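Local structure of capsid protein VP1 (Human polyomavirus 12, 6Y5Z) at residues D[90-95]-D[266-271]; D[128-133]-D[238-243]; D[196-201]-D[223-228]. The protein forms pentamers that probably build a T=7 icosahedral capsid, and probably takes part in attachment of the virus to its host cell. All coordinates share one frame; numbering follows the deposited sequence.

Of the strands in these contacts, 83-96 comes first along the chain, and interaction 1 pairs its residues 90-95 with 266-271 near the C terminus, closing the longest of three loops. Strand 124-131 follows; in interaction 2 residues 128-133 meet 238-243, a loop lying wholly inside the first. Innermost is interaction 3, where 196-201 meets 223-228 only 22 residues later. The loops therefore nest without crossing. Interactions 1 and 2 hold strand pairs in the two facing sheets of the jelly-roll sandwich, which touch where Phe-266 packs on Leu-240 and Thr-94 on Phe-128. Interaction 3 joins those sheets at one side, linking strand 197-204 to the loop that pairs with Val-90.

Interaction 1: residues D[90-95]-D[266-271]; sequences VSVKTE and FNVQLR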
ATOM      1  N   VAL D  90     -23.680   5.160  17.648  1.00 14.82           N
ATOM      2  CA  VAL D  90     -24.016   4.695  16.273  1.00 16.38           C
ATOM      3  C   VAL D  90     -22.781   4.799  15.384  1.00 15.18           C
ATOM      4  O   VAL D  90     -22.526   3.879  14.594  1.00 15.73           O
ATOM      5  CB  VAL D  90     -25.185   5.519  15.710  1.00 18.46           C
ATOM      6  CG1 VAL D  90     -25.472   5.187  14.247  1.00 20.35           C
ATOM      7  CG2 VAL D  90     -26.417   5.337  16.579  1.00 20.32           C
ATOM      8  N   SER D  91     -21.992   5.856  15.537  1.00 15.29           N
ATOM      9  CA  SER D  91     -20.892   6.179  14.607  1.00 15.63           C
ATOM     10  C   SER D  91     -19.997   7.222  15.243  1.00 15.99           C
ATOM     11  O   SER D  91     -20.430   7.890  16.189  1.00 15.37           O
ATOM     12  CB  SER D  91     -21.450   6.626  13.279  1.00 16.12           C
ATOM     13  OG  SER D  91     -22.140   7.869  13.390  1.00 16.37           O
ATOM     14  N   VAL D  92     -18.789   7.344  14.722  1.00 15.15           N
ATOM     15  CA  VAL D  92     -17.828   8.348  15.210  1.00 14.40           C
ATOM     16  C   VAL D  92     -17.086   8.907  14.015  1.00 15.08           C
ATOM     17  O   VAL D  92     -16.754   8.134  13.089  1.00 15.25           O
ATOM     18  CB  VAL D  92     -16.895   7.769  16.291  1.00 14.67           C
ATOM     19  CG1 VAL D  92     -16.161   6.518  15.834  1.00 15.25           C
ATOM     20  CG2 VAL D  92     -15.928   8.828  16.771  1.00 13.41           C
ATOM     21  N   LYS D  93     -16.843  10.204  14.041  1.00 14.10           N
ATOM     22  CA  LYS D  93     -15.773  10.792  13.214  1.00 14.49           C
ATOM     23  C   LYS D  93     -14.594  11.058  14.134  1.00 14.51           C
ATOM     24  O   LYS D  93     -14.768  11.712  15.173  1.00 14.41           O
ATOM     25  CB  LYS D  93     -16.239  12.079  12.547  1.00 15.75           C
ATOM     26  CG  LYS D  93     -17.323  11.885  11.506  1.00 17.74           C
ATOM     27  CD  LYS D  93     -17.422  13.078  10.588  1.00 19.94           C
ATOM     28  CE  LYS D  93     -18.354  12.840   9.425  1.00 22.01           C
ATOM     29  NZ  LYS D  93     -18.753  14.132   8.821  1.00 24.27           N
ATOM     30  N   THR D  94     -13.451  10.502  13.799  1.00 13.90           N
ATOM     31  CA  THR D  94     -12.241  10.674  14.636  1.00 14.10           C
ATOM     32  C   THR D  94     -11.101  11.109  13.737  1.00 14.85           C
ATOM     33  O   THR D  94     -11.073  10.751  12.548  1.00 15.73           O
ATOM     34  CB  THR D  94     -11.928   9.409  15.441  1.00 15.21           C
ATOM     35  OG1 THR D  94     -10.853   9.711  16.341  1.00 14.24           O
ATOM     36  CG2 THR D  94     -11.562   8.233  14.567  1.00 15.93           C
ATOM     37  N   GLU D  95     -10.242  11.944  14.295  1.00 14.54           N
ATOM     38  CA  GLU D  95      -9.147  12.604  13.563  1.00 16.08           C
ATOM     39  C   GLU D  95      -7.949  12.713  14.494  1.00 14.99           C
ATOM     40  O   GLU D  95      -8.103  13.197  15.634  1.00 14.82           O
ATOM     41  CB  GLU D  95      -9.634  13.988  13.147  1.00 18.52           C
ATOM     42  CG  GLU D  95      -8.597  14.787  12.411  1.00 20.97           C
ATOM     43  CD  GLU D  95      -8.854  14.827  10.939  1.00 24.01           C
ATOM     44  OE1 GLU D  95      -8.931  13.726  10.326  1.00 27.50           O
ATOM     45  OE2 GLU D  95      -8.989  15.956  10.444  1.00 22.82           O
ATOM     46  N   PHE D 266     -12.700  13.258  18.678  1.00 11.99           N
ATOM     47  CA  PHE D 266     -13.844  12.332  18.559  1.00 12.13           C
ATOM     48  C   PHE D 266     -15.118  13.148  18.423  1.00 13.96           C
ATOM     49  O   PHE D 266     -15.319  14.080  19.224  1.00 13.93           O
ATOM     50  CB  PHE D 266     -14.022  11.445  19.791  1.00 13.27           C
ATOM     51  CG  PHE D 266     -12.883  10.510  20.113  1.00 13.31           C
ATOM     52  CD1 PHE D 266     -11.704  10.966  20.699  1.00 13.21           C
ATOM     53  CD2 PHE D 266     -13.029   9.150  19.918  1.00 13.51           C
ATOM     54  CE1 PHE D 266     -10.696  10.080  21.043  1.00 13.63           C
ATOM     55  CE2 PHE D 266     -12.020   8.266  20.269  1.00 13.66           C
ATOM     56  CZ  PHE D 266     -10.861   8.730  20.849  1.00 13.86           C
ATOM     57  N   ASN D 267     -15.972  12.786  17.465  1.00 14.02           N
ATOM     58  CA  ASN D 267     -17.371  13.280  17.428  1.00 14.30           C
ATOM     59  C   ASN D 267     -18.252  12.052  17.282  1.00 13.56           C
ATOM     60  O   ASN D 267     -18.281  11.462  16.193  1.00 13.49           O
ATOM     61  CB  ASN D 267     -17.619  14.299  16.319  1.00 14.60           C
ATOM     62  CG  ASN D 267     -18.992  14.933  16.442  1.00 17.74           C
ATOM     63  OD1 ASN D 267     -19.915  14.311  16.934  1.00 20.55           O
ATOM     64  ND2 ASN D 267     -19.116  16.201  16.099  1.00 20.94           N
ATOM     65  N   VAL D 268     -18.914  11.689  18.368  1.00 14.25           N
ATOM     66  CA  VAL D 268     -19.727  10.445  18.450  1.00 14.05           C
ATOM     67  C   VAL D 268     -21.196  10.802  18.316  1.00 15.86           C
ATOM     68  O   VAL D 268     -21.686  11.697  19.058  1.00 16.18           O
ATOM     69  CB  VAL D 268     -19.453   9.668  19.745  1.00 14.47           C
ATOM     70  CG1 VAL D 268     -20.275   8.391  19.826  1.00 14.21           C
ATOM     71  CG2 VAL D 268     -17.972   9.363  19.875  1.00 14.63           C
ATOM     72  N   GLN D 269     -21.875  10.128  17.395  1.00 15.13           N
ATOM     73  CA  GLN D 269     -23.340  10.252  17.229  1.00 15.90           C
ATOM     74  C   GLN D 269     -24.003   9.202  18.113  1.00 15.79           C
ATOM     75  O   GLN D 269     -23.657   8.009  17.997  1.00 14.23           O
ATOM     76  CB  GLN D 269     -23.734  10.039  15.772  1.00 18.87           C
ATOM     77  CG  GLN D 269     -25.229  10.109  15.571  1.00 23.03           C
ATOM     78  CD  GLN D 269     -25.570   9.980  14.106  1.00 28.69           C
ATOM     79  OE1 GLN D 269     -25.948   8.905  13.642  1.00 32.56           O
ATOM     80  NE2 GLN D 269     -25.360  11.056  13.360  1.00 29.86           N
ATOM     81  N   LEU D 270     -24.892   9.632  19.002  1.00 15.65           N
ATOM     82  CA  LEU D 270     -25.628   8.694  19.874  1.00 16.30           C
ATOM     83  C   LEU D 270     -27.120   8.804  19.627  1.00 15.69           C
ATOM     84  O   LEU D 270     -27.614   9.875  19.252  1.00 16.31           O
ATOM     85  CB  LEU D 270     -25.287   8.945  21.340  1.00 18.17           C
ATOM     86  CG  LEU D 270     -23.790   8.785  21.617  1.00 19.92           C
ATOM     87  CD1 LEU D 270     -23.129  10.118  21.838  1.00 22.04           C
ATOM     88  CD2 LEU D 270     -23.524   7.845  22.759  1.00 19.91           C
ATOM     89  N   ARG D 271     -27.808   7.705  19.871  1.00 14.56           N
ATOM     90  CA  ARG D 271     -29.280   7.662  19.774  1.00 15.70           C
ATOM     91  C   ARG D 271     -29.831   6.931  20.990  1.00 15.61           C
ATOM     92  O   ARG D 271     -29.154   6.064  21.589  1.00 15.09           O
ATOM     93  CB  ARG D 271     -29.708   7.022  18.453  1.00 16.86           C
ATOM     94  CG  ARG D 271     -29.470   5.526  18.405  1.00 17.69           C
ATOM     95  CD  ARG D 271     -29.859   4.964  17.048  1.00 18.30           C
ATOM     96  NE  ARG D 271     -29.401   3.593  16.957  1.00 18.26           N
ATOM     97  CZ  ARG D 271     -29.238   2.922  15.820  1.00 19.61           C
ATOM     98  NH1 ARG D 271     -29.559   3.484  14.671  1.00 19.53           N
ATOM     99  NH2 ARG D 271     -28.809   1.676  15.842  1.00 18.84           N
TER
HETATM  100  O   HOH W   1     -24.311   8.018  11.919  1.00 29.55           O
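Val-90 and Gln-269 bury the largest areas where these two antiparallel strands of the VP1 jelly roll meet. At Val-90 the backbone leaves the extended conformation (psi -39°), and the bond to CB turns toward strand 266-271. The two methyls then serve different partners. CG1 lies 3.8 Å from OE1 of Gln-269, whereas CG2 rests over one face of the Arg-271 guanidinium, 3.5 Å from NE and displaced toward the rim of the group. Arg-271 reaches this place because its CG sits between the backbone N and the carbonyl carbon (chi1 72°), after which the extended chain passes Val-90 at about a right angle. The methyl thus packs against the flat of the cation, while NE forms a salt bridge with Glu-88.

Gln-269 faces Ser-91 across the ladder as a hydrogen-bonded pair. Its CB lies 3.6 Å from OG of Ser-91, and a water ties the polar ends together, 2.6 Å from Ser-91 OG and donating to Gln-269 OE1 at 2.5 Å. NE2 of the same amide is bonded to Gln-21, so both ends of the group are held. The backbones are joined by four N-H...O bonds, among them the nearly straight one from Val-90 N to Gln-269 O (2.9 Å, 169° at the hydrogen).

Val-92 and Val-268 project from the other face of the sheet, CG2 to CG2 at 3.8 Å, beside Thr-94 and Phe-266. That face looks into the sandwich, toward Phe-128 and Val-130 of strand 124-131 and Leu-238 and Leu-240 of strand 237-250. Strand 9-26 flanks 266-271 through backbone bonds to Ala-24 and Ile-22, and the short strand 221-222 flanks 90-95.

Interaction 2: residues D[128-133]-D[238-243]; sequences FAVGGE and LFLSCC
Phe-239 lays its ring against the backbone of Glu-133 where strands 124-131 and 237-250 pair in antiparallel fashion, within the jelly-roll sheet facing that of strands 83-96 and 257-276. With CG anti to its own carbonyl carbon (chi1 -65°), the ring reaches past the end of strand 124-131. Glu-133 CA stands over one face, offset toward the rim, and Glu-133 N is 3.3 Å from CD1; Gly-131 O lies at the edge of the ring, in its plane. The Glu-133 carboxylate leads away to Asn-196 and Lys-234.

The other face of the sheet carries the aliphatic packing of the sandwich core. Val-130 and Leu-240 lie side by side and point the same way, with Val-130 CG2 4.1 Å from Leu-240 CD2. Leu-238 starts out away from the neighbouring strand but bends back across Val-130 at a slant, bringing CD1 to 3.9 Å from Val-130 CG1. Farther along, Phe-128, paired with Cys-242, turns its ring away from strand 237-250 and stacks it on Phe-200. At the Phe-239 end, the backbone ladder closes with a bond from Phe-239 N to Gly-131 O of 2.9 Å, with 161° at the hydrogen.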
ATOM      1  N   PHE D 128      -7.839   3.773  18.605  1.00 14.01           N
ATOM      2  CA  PHE D 128      -8.935   4.489  19.281  1.00 13.34           C
ATOM      3  C   PHE D 128     -10.037   3.493  19.572  1.00 14.16           C
ATOM      4  O   PHE D 128     -10.139   2.423  18.937  1.00 13.00           O
ATOM      5  CB  PHE D 128      -9.444   5.667  18.462  1.00 13.55           C
ATOM      6  CG  PHE D 128     -10.214   5.290  17.236  1.00 14.18           C
ATOM      7  CD1 PHE D 128      -9.560   4.999  16.052  1.00 15.36           C
ATOM      8  CD2 PHE D 128     -11.602   5.263  17.259  1.00 14.75           C
ATOM      9  CE1 PHE D 128     -10.288   4.664  14.917  1.00 15.28           C
ATOM     10  CE2 PHE D 128     -12.317   4.960  16.117  1.00 15.47           C
ATOM     11  CZ  PHE D 128     -11.654   4.656  14.953  1.00 14.95           C
ATOM     12  N   ALA D 129     -10.814   3.818  20.591  1.00 13.46           N
ATOM     13  CA  ALA D 129     -11.939   2.986  21.005  1.00 12.83           C
ATOM     14  C   ALA D 129     -13.055   3.893  21.500  1.00 13.37           C
ATOM     15  O   ALA D 129     -12.793   4.960  22.061  1.00 13.43           O
ATOM     16  CB  ALA D 129     -11.546   1.988  22.063  1.00 13.36           C
ATOM     17  N   VAL D 130     -14.260   3.436  21.217  1.00 12.76           N
ATOM     18  CA  VAL D 130     -15.504   4.076  21.705  1.00 13.54           C
ATOM     19  C   VAL D 130     -16.318   2.968  22.362  1.00 13.27           C
ATOM     20  O   VAL D 130     -16.589   1.973  21.694  1.00 12.61           O
ATOM     21  CB  VAL D 130     -16.257   4.764  20.551  1.00 13.42           C
ATOM     22  CG1 VAL D 130     -17.559   5.405  21.020  1.00 13.84           C
ATOM     23  CG2 VAL D 130     -15.376   5.781  19.847  1.00 13.92           C
ATOM     24  N   GLY D 131     -16.743   3.151  23.613  1.00 13.71           N
ATOM     25  CA  GLY D 131     -17.528   2.120  24.295  1.00 14.21           C
ATOM     26  C   GLY D 131     -18.461   2.676  25.338  1.00 14.79           C
ATOM     27  O   GLY D 131     -18.402   3.872  25.648  1.00 14.54           O
ATOM     28  N   GLY D 132     -19.260   1.774  25.867  1.00 14.47           N
ATOM     29  CA  GLY D 132     -20.259   2.044  26.923  1.00 15.50           C
ATOM     30  C   GLY D 132     -19.726   1.709  28.300  1.00 17.58           C
ATOM     31  O   GLY D 132     -20.491   1.818  29.270  1.00 16.48           O
ATOM     32  N   GLU D 133     -18.439   1.376  28.401  1.00 16.64           N
ATOM     33  CA  GLU D 133     -17.738   1.066  29.677  1.00 16.86           C
ATOM     34  C   GLU D 133     -16.253   1.109  29.366  1.00 16.12           C
ATOM     35  O   GLU D 133     -15.880   1.251  28.203  1.00 15.43           O
ATOM     36  CB  GLU D 133     -18.225  -0.269  30.230  1.00 18.36           C
ATOM     37  CG  GLU D 133     -17.929  -1.454  29.337  1.00 19.71           C
ATOM     38  CD  GLU D 133     -18.809  -2.624  29.708  1.00 23.05           C
ATOM     39  OE1 GLU D 133     -18.341  -3.468  30.513  1.00 26.78           O
ATOM     40  OE2 GLU D 133     -19.953  -2.687  29.203  1.00 23.11           O
ATOM     41  N   LEU D 238     -20.013   7.939  28.239  1.00 15.00           N
ATOM     42  CA  LEU D 238     -19.362   7.523  26.974  1.00 14.99           C
ATOM     43  C   LEU D 238     -17.858   7.420  27.207  1.00 14.41           C
ATOM     44  O   LEU D 238     -17.242   8.393  27.666  1.00 15.31           O
ATOM     45  CB  LEU D 238     -19.681   8.534  25.880  1.00 15.13           C
ATOM     46  CG  LEU D 238     -19.003   8.248  24.547  1.00 15.58           C
ATOM     47  CD1 LEU D 238     -19.556   6.967  23.949  1.00 15.79           C
ATOM     48  CD2 LEU D 238     -19.210   9.425  23.617  1.00 15.91           C
ATOM     49  N   PHE D 239     -17.292   6.243  26.937  1.00 14.22           N
ATOM     50  CA  PHE D 239     -15.860   5.952  27.192  1.00 13.81           C
ATOM     51  C   PHE D 239     -15.057   6.046  25.893  1.00 13.18           C
ATOM     52  O   PHE D 239     -15.298   5.292  24.937  1.00 13.63           O
ATOM     53  CB  PHE D 239     -15.759   4.581  27.855  1.00 14.32           C
ATOM     54  CG  PHE D 239     -16.415   4.574  29.218  1.00 15.42           C
ATOM     55  CD1 PHE D 239     -17.795   4.478  29.345  1.00 16.18           C
ATOM     56  CD2 PHE D 239     -15.638   4.697  30.356  1.00 16.19           C
ATOM     57  CE1 PHE D 239     -18.384   4.505  30.601  1.00 17.31           C
ATOM     58  CE2 PHE D 239     -16.225   4.693  31.613  1.00 17.51           C
ATOM     59  CZ  PHE D 239     -17.593   4.596  31.726  1.00 17.56           C
ATOM     60  N   LEU D 240     -14.090   6.956  25.878  1.00 13.53           N
ATOM     61  CA  LEU D 240     -13.192   7.190  24.733  1.00 13.48           C
ATOM     62  C   LEU D 240     -11.788   6.838  25.179  1.00 14.71           C
ATOM     63  O   LEU D 240     -11.394   7.197  26.304  1.00 14.68           O
ATOM     64  CB  LEU D 240     -13.228   8.647  24.305  1.00 13.79           C
ATOM     65  CG  LEU D 240     -14.619   9.231  24.070  1.00 14.20           C
ATOM     66  CD1 LEU D 240     -14.519  10.715  23.750  1.00 15.19           C
ATOM     67  CD2 LEU D 240     -15.320   8.481  22.958  1.00 14.53           C
ATOM     68  N   SER D 241     -11.040   6.186  24.306  1.00 13.63           N
ATOM     69  CA  SER D 241      -9.663   5.706  24.576  0.50 13.44           C
ATOM     70  C   SER D 241      -8.826   5.925  23.318  1.00 13.38           C
ATOM     71  O   SER D 241      -9.406   5.776  22.253  1.00 13.50           O
ATOM     72  CB  SER D 241      -9.674   4.248  24.925  0.50 12.57           C
ATOM     73  OG  SER D 241     -10.533   3.966  26.020  0.50 11.37           O
ATOM     74  N   CYS D 242      -7.538   6.206  23.446  1.00 12.94           N
ATOM     75  CA  CYS D 242      -6.677   6.265  22.241  1.00 13.66           C
ATOM     76  C   CYS D 242      -5.208   6.254  22.632  1.00 13.98           C
ATOM     77  O   CYS D 242      -4.869   6.442  23.808  1.00 14.54           O
ATOM     78  CB  CYS D 242      -7.006   7.478  21.389  1.00 13.65           C
ATOM     79  SG  CYS D 242      -6.856   9.068  22.242  1.00 15.53           S
ATOM     80  N   CYS D 243      -4.365   6.045  21.631  1.00 13.89           N
ATOM     81  CA  CYS D 243      -2.931   6.366  21.674  1.00 14.50           C
ATOM     82  C   CYS D 243      -2.509   6.633  20.233  1.00 13.50           C
ATOM     83  O   CYS D 243      -2.962   5.905  19.331  1.00 14.09           O
ATOM     84  CB  CYS D 243      -2.142   5.221  22.288  1.00 14.52           C
ATOM     85  SG  CYS D 243      -0.409   5.658  22.536  1.00 18.63           S
TER
HETATM   86  O   HOH W   2     -12.904   3.541  25.004  1.00 16.38           O

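Interaction 3: residues D[196-201]-D[223-228]; sequences NTRYFG and LLDENG. With GOL (glycerol), chain Q.
The guanidinium of Arg-198 meets Leu-223 at its edge in the VP1 jelly roll, where NE donates to the Leu-223 carbonyl oxygen at 2.8 Å, along a bent bond of 136° at the hydrogen. C2 of a bound glycerol also lies at an edge of the group, in its plane, whereas CB of Asp-225 approaches obliquely. The Phe-200 ring likewise uses an edge: its CE1 is 4.0 Å from Leu-223 CD2. Strand 197-204 is the last strand of one sheet within the chain, and the loop after strand 221-222 leaves the other.

The bend of Arg-198 at chi2 (-52°) turns CD and the guanidinium toward the Leu-223 carbonyl; CB and CG lie beside Leu-223 CD2, CB 3.7 Å from that methyl. CD2 thus touches both this aliphatic stem and the Phe-200 ring, and Leu-223 also packs on Val-92 and Val-130 of the two sheets. NH2 of Arg-198 and OD2 of Asp-225 form no salt bridge; the glycerol, probably from the crystallisation liquor, links them. NH2 donates to glycerol O2 at 3.2 Å and weakly to O3, which in turn donates to Asp-225 OD2 at 2.5 Å. Asn-196 OD1 accepts from glycerol O1 at 2.6 Å.

On its outer side strand 197-204 continues the sheet into a neighbouring subunit through Phe-200 and Gly-201. Beyond Leu-224 the loop makes a type I turn from Asp-225 to Gly-228. An Asx turn opens it: Asn-227 N donates to Asp-225 OD1 at 2.7 Å, arriving 48° out of the carboxylate plane.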
ATOM      1  N   ASN D 196     -18.888  -4.491  24.547  1.00 15.35           N
ATOM      2  CA  ASN D 196     -19.628  -3.209  24.535  1.00 16.12           C
ATOM      3  C   ASN D 196     -18.689  -2.055  24.182  1.00 16.20           C
ATOM      4  O   ASN D 196     -19.004  -0.901  24.510  1.00 15.62           O
ATOM      5  CB  ASN D 196     -20.280  -3.009  25.904  1.00 16.30           C
ATOM      6  CG  ASN D 196     -21.349  -1.943  25.920  1.00 17.00           C
ATOM      7  OD1 ASN D 196     -22.072  -1.797  24.932  1.00 16.33           O
ATOM      8  ND2 ASN D 196     -21.452  -1.230  27.041  1.00 16.52           N
ATOM      9  N   THR D 197     -17.611  -2.338  23.450  1.00 15.58           N
ATOM     10  CA  THR D 197     -16.642  -1.331  22.966  1.00 14.38           C
ATOM     11  C   THR D 197     -16.240  -1.718  21.552  1.00 15.32           C
ATOM     12  O   THR D 197     -16.139  -2.908  21.286  1.00 16.23           O
ATOM     13  CB  THR D 197     -15.401  -1.253  23.866  1.00 14.41           C
ATOM     14  OG1 THR D 197     -15.799  -0.665  25.116  1.00 14.76           O
ATOM     15  CG2 THR D 197     -14.291  -0.430  23.251  1.00 14.67           C
ATOM     16  N   ARG D 198     -16.016  -0.742  20.687  1.00 13.63           N
ATOM     17  CA  ARG D 198     -15.384  -0.976  19.369  1.00 13.79           C
ATOM     18  C   ARG D 198     -14.007  -0.357  19.418  1.00 13.30           C
ATOM     19  O   ARG D 198     -13.914   0.825  19.810  1.00 13.31           O
ATOM     20  CB  ARG D 198     -16.192  -0.368  18.226  1.00 14.57           C
ATOM     21  CG  ARG D 198     -17.655  -0.772  18.200  1.00 15.92           C
ATOM     22  CD  ARG D 198     -17.932  -2.266  18.243  1.00 16.79           C
ATOM     23  NE  ARG D 198     -19.378  -2.365  18.243  1.00 19.76           N
ATOM     24  CZ  ARG D 198     -20.124  -2.810  19.240  1.00 19.14           C
ATOM     25  NH1 ARG D 198     -19.581  -3.376  20.302  1.00 19.83           N
ATOM     26  NH2 ARG D 198     -21.437  -2.776  19.117  1.00 20.76           N
ATOM     27  N   TYR D 199     -12.969  -1.134  19.112  1.00 12.72           N
ATOM     28  CA  TYR D 199     -11.604  -0.565  19.039  1.00 12.69           C
ATOM     29  C   TYR D 199     -10.998  -0.849  17.673  1.00 13.34           C
ATOM     30  O   TYR D 199     -11.419  -1.834  17.034  1.00 14.02           O
ATOM     31  CB  TYR D 199     -10.710  -1.044  20.178  1.00 13.40           C
ATOM     32  CG  TYR D 199     -10.362  -2.501  20.173  1.00 13.30           C
ATOM     33  CD1 TYR D 199      -9.313  -2.984  19.414  1.00 14.39           C
ATOM     34  CD2 TYR D 199     -11.096  -3.412  20.910  1.00 14.71           C
ATOM     35  CE1 TYR D 199      -8.996  -4.333  19.411  1.00 14.39           C
ATOM     36  CE2 TYR D 199     -10.791  -4.755  20.924  1.00 15.49           C
ATOM     37  CZ  TYR D 199      -9.751  -5.226  20.145  1.00 15.98           C
ATOM     38  OH  TYR D 199      -9.414  -6.551  20.142  1.00 16.83           O
ATOM     39  N   PHE D 200     -10.050   0.011  17.291  1.00 13.08           N
ATOM     40  CA  PHE D 200      -9.402   0.031  15.963  1.00 13.55           C
ATOM     41  C   PHE D 200      -7.967   0.475  16.175  1.00 14.59           C
ATOM     42  O   PHE D 200      -7.743   1.449  16.900  1.00 16.19           O
ATOM     43  CB  PHE D 200     -10.124   1.000  15.026  1.00 14.24           C
ATOM     44  CG  PHE D 200     -11.629   0.865  14.976  1.00 14.01           C
ATOM     45  CD1 PHE D 200     -12.423   1.474  15.934  1.00 14.89           C
ATOM     46  CD2 PHE D 200     -12.243   0.169  13.948  1.00 15.78           C
ATOM     47  CE1 PHE D 200     -13.804   1.342  15.886  1.00 14.58           C
ATOM     48  CE2 PHE D 200     -13.625   0.082  13.870  1.00 15.64           C
ATOM     49  CZ  PHE D 200     -14.395   0.686  14.836  1.00 15.04           C
ATOM     50  N   GLY D 201      -7.002  -0.208  15.577  1.00 14.48           N
ATOM     51  CA  GLY D 201      -5.624   0.270  15.691  1.00 15.28           C
ATOM     52  C   GLY D 201      -4.746  -0.227  14.573  1.00 15.59           C
ATOM     53  O   GLY D 201      -5.127  -1.160  13.833  1.00 15.36           O
ATOM     54  N   LEU D 223     -20.262   2.107  14.290  1.00 17.16           N
ATOM     55  CA  LEU D 223     -19.975   1.399  15.562  1.00 16.55           C
ATOM     56  C   LEU D 223     -20.991   0.284  15.804  1.00 16.02           C
ATOM     57  O   LEU D 223     -20.874  -0.432  16.840  1.00 15.91           O
ATOM     58  CB  LEU D 223     -19.933   2.402  16.721  1.00 16.49           C
ATOM     59  CG  LEU D 223     -18.824   3.451  16.632  1.00 15.93           C
ATOM     60  CD1 LEU D 223     -19.013   4.545  17.684  1.00 15.74           C
ATOM     61  CD2 LEU D 223     -17.442   2.838  16.786  1.00 15.95           C
ATOM     62  N   LEU D 224     -21.962   0.146  14.915  1.00 17.51           N
ATOM     63  CA  LEU D 224     -22.993  -0.911  15.018  1.00 17.36           C
ATOM     64  C   LEU D 224     -22.310  -2.263  14.802  1.00 19.07           C
ATOM     65  O   LEU D 224     -21.417  -2.350  13.926  1.00 18.95           O
ATOM     66  CB  LEU D 224     -24.086  -0.669  13.981  1.00 17.85           C
ATOM     67  CG  LEU D 224     -24.771   0.696  14.081  1.00 18.71           C
ATOM     68  CD1 LEU D 224     -25.930   0.796  13.088  1.00 20.83           C
ATOM     69  CD2 LEU D 224     -25.274   0.960  15.497  1.00 16.99           C
ATOM     70  N   ASP D 225     -22.687  -3.250  15.613  1.00 19.44           N
ATOM     71  CA  ASP D 225     -22.245  -4.660  15.482  1.00 22.39           C
ATOM     72  C   ASP D 225     -23.054  -5.343  14.372  1.00 24.54           C
ATOM     73  O   ASP D 225     -23.820  -4.679  13.702  1.00 22.51           O
ATOM     74  CB  ASP D 225     -22.360  -5.406  16.812  1.00 22.75           C
ATOM     75  CG  ASP D 225     -23.778  -5.686  17.307  1.00 22.50           C
ATOM     76  OD1 ASP D 225     -24.740  -5.547  16.520  1.00 22.57           O
ATOM     77  OD2 ASP D 225     -23.903  -6.006  18.521  1.00 27.96           O
ATOM     78  N   GLU D 226     -22.887  -6.655  14.201  1.00 30.50           N
ATOM     79  CA  GLU D 226     -23.523  -7.396  13.081  1.00 33.22           C
ATOM     80  C   GLU D 226     -25.044  -7.470  13.290  1.00 34.04           C
ATOM     81  O   GLU D 226     -25.738  -7.794  12.311  1.00 33.78           O
ATOM     82  CB  GLU D 226     -22.895  -8.785  12.921  1.00 36.17           C
ATOM     83  CG  GLU D 226     -23.133  -9.718  14.095  1.00 37.51           C
ATOM     84  N   ASN D 227     -25.548  -7.162  14.496  1.00 29.84           N
ATOM     85  CA  ASN D 227     -27.001  -7.165  14.804  1.00 28.37           C
ATOM     86  C   ASN D 227     -27.583  -5.747  14.713  1.00 25.58           C
ATOM     87  O   ASN D 227     -28.769  -5.578  15.030  1.00 25.51           O
ATOM     88  CB  ASN D 227     -27.264  -7.807  16.166  1.00 31.54           C
ATOM     89  CG  ASN D 227     -26.848  -9.261  16.196  1.00 33.48           C
ATOM     90  OD1 ASN D 227     -27.112  -9.997  15.252  1.00 38.13           O
ATOM     91  ND2 ASN D 227     -26.184  -9.670  17.258  1.00 36.67           N
ATOM     92  N   GLY D 228     -26.788  -4.741  14.324  1.00 20.43           N
ATOM     93  CA  GLY D 228     -27.269  -3.360  14.208  1.00 19.57           C
ATOM     94  C   GLY D 228     -27.242  -2.642  15.550  1.00 17.35           C
ATOM     95  O   GLY D 228     -27.905  -1.609  15.659  1.00 18.23           O
TER
HETATM   96  C1  GOL Q 302     -24.516  -4.021  23.283  1.00 40.12           C
HETATM   97  O1  GOL Q 302     -23.625  -3.863  24.382  1.00 39.40           O
HETATM   98  C2  GOL Q 302     -23.776  -3.982  21.966  1.00 40.01           C
HETATM   99  O2  GOL Q 302     -22.773  -2.970  21.998  1.00 36.48           O
HETATM  100  C3  GOL Q 302     -23.132  -5.306  21.623  1.00 39.27           C
HETATM  101  O3  GOL Q 302     -22.428  -5.236  20.389  1.00 38.18           O